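Local coordinates for ethanolamine utilization protein EutL (Clostridium perfringens E str. JGS1987, PDB 4TME) that forms part of the shell of the ethanolamine-utilization bacterial microcompartment and binds ethanolamine, which probably controls the opening of its pore allosterically, at residues A41-D44 and D45-Y48. Sequence-based numbering, arbitrary orientation.
Sequences ADCD and DVTY. With ETA (ethanolamine), chain K; ETA (ethanolamine), chain J.
Asp44 and Asp45, neighbours in the first turn of helix 44-57, show how a helix start can present two carboxylates to small amine ligands. CB of Asp44 rests 3.8 Å from CE2 of the Tyr48 ring. With chi1 at 57°, CG sits between its own backbone N and carbonyl carbon, which swings OD1 back beside the Asp45 N-H. There OD1 accepts a hydrogen bond from the amine N of one ethanolamine (2.8 Å) and a weak, bent one from Asp45 N. OD2 is hydrogen-bonded to Ser67 OG and accepts from a water whose oxygen is 2.8 Å from it. That same water donates to Asp45 OD2, accepts from the N of the first ethanolamine and is hydrogen-bonded to the O of the second, only weakly to its N, bridging the two ligand sites. Asp45 OD1 takes the amine N of the second ethanolamine at 2.6 Å and is also hydrogen-bonded to Tyr149 OH. Asp44 OD1 and Asp45 OD2 stand only 3.2 Å apart, a closeness that the ligand amines, if protonated, and the helix N-terminus would probably ease. All this happens where strand 35-41 of a BMC domain gives way to its helix, with Cys43 as N-cap residue. Cys43 O receives both Thr47 N and Thr47 OG1, the latter at 2.8 Å, from opposite faces of its carbonyl plane; the hydroxyl also lies against CB of Ala41. Cys43 SG packs on CG2 of Val46 and lies 3.6 Å from the hydroxyl O of the first ethanolamine, whose pocket is completed by Glu82, Phe112, Thr182 and Phe184. One turn on, Tyr48 N approaches nearly in line with the Asp44 C=O, 2.8 Å from Asp44 O, and this carbonyl oxygen lies over one face of the Tyr48 ring, near its rim, while Tyr48 OH is hydrogen-bonded to Ser67 OG.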
# COMPACT_ATOMS: atom_id res chain seq x y z
N ALA C 41 -15.77 8.01 -0.77
CA ALA C 41 -16.72 7.19 -0.04
C ALA C 41 -15.97 6.15 0.79
O ALA C 41 -14.77 5.96 0.60
CB ALA C 41 -17.66 6.51 -1.02
N ASP C 42 -16.67 5.46 1.68
CA ASP C 42 -16.00 4.46 2.52
C ASP C 42 -16.08 3.03 1.96
O ASP C 42 -15.74 2.07 2.66
CB ASP C 42 -16.57 4.49 3.94
CG ASP C 42 -18.01 4.02 4.02
OD1 ASP C 42 -18.57 3.57 3.00
OD2 ASP C 42 -18.57 4.12 5.14
N CYS C 43 -16.50 2.90 0.70
CA CYS C 43 -16.57 1.57 0.06
C CYS C 43 -16.20 1.68 -1.40
O CYS C 43 -16.94 2.27 -2.20
CB CYS C 43 -17.97 0.96 0.20
SG CYS C 43 -18.08 -0.66 -0.61
N ASP C 44 -15.05 1.14 -1.77
CA ASP C 44 -14.56 1.37 -3.12
C ASP C 44 -15.36 0.64 -4.21
O ASP C 44 -15.79 1.27 -5.18
CB ASP C 44 -13.04 1.05 -3.23
CG ASP C 44 -12.66 -0.38 -2.83
OD1 ASP C 44 -13.47 -1.10 -2.21
OD2 ASP C 44 -11.48 -0.75 -3.12
N ASP C 45 -15.63 -0.65 -4.08
CA ASP C 45 -16.25 -1.36 -5.21
C ASP C 45 -17.71 -0.93 -5.43
O ASP C 45 -18.18 -0.92 -6.59
CB ASP C 45 -16.14 -2.86 -5.01
CG ASP C 45 -14.70 -3.30 -4.95
OD1 ASP C 45 -14.01 -3.12 -5.98
OD2 ASP C 45 -14.27 -3.72 -3.85
N VAL C 46 -18.42 -0.55 -4.36
CA VAL C 46 -19.76 0.06 -4.54
C VAL C 46 -19.61 1.36 -5.32
O VAL C 46 -20.39 1.64 -6.24
CB VAL C 46 -20.49 0.30 -3.21
CG1 VAL C 46 -21.72 1.23 -3.39
CG2 VAL C 46 -20.92 -1.05 -2.62
N THR C 47 -18.60 2.15 -4.98
CA THR C 47 -18.41 3.41 -5.67
C THR C 47 -18.04 3.21 -7.13
O THR C 47 -18.54 3.91 -8.00
CB THR C 47 -17.35 4.27 -4.95
OG1 THR C 47 -17.85 4.54 -3.64
CG2 THR C 47 -17.11 5.60 -5.67
N TYR C 48 -17.20 2.22 -7.43
CA TYR C 48 -16.85 1.95 -8.83
C TYR C 48 -18.09 1.53 -9.64
O TYR C 48 -18.25 1.91 -10.82
CB TYR C 48 -15.78 0.84 -8.90
CG TYR C 48 -14.45 1.24 -8.28
CD1 TYR C 48 -13.96 2.54 -8.42
CD2 TYR C 48 -13.73 0.34 -7.52
CE1 TYR C 48 -12.73 2.91 -7.83
CE2 TYR C 48 -12.52 0.69 -6.94
CZ TYR C 48 -12.02 1.98 -7.11
OH TYR C 48 -10.81 2.35 -6.56
CA ETA K . -13.71 -3.63 -0.10
N ETA K . -12.60 -2.70 -0.05
C ETA K . -14.70 -3.35 1.01
O ETA K . -15.18 -2.03 1.00
CA ETA J . -10.87 -4.40 -6.66
N ETA J . -11.38 -3.12 -6.26
C ETA J . -11.08 -5.36 -5.51
O ETA J . -10.24 -5.02 -4.43
O HOH W 1 -11.76 -3.52 -2.93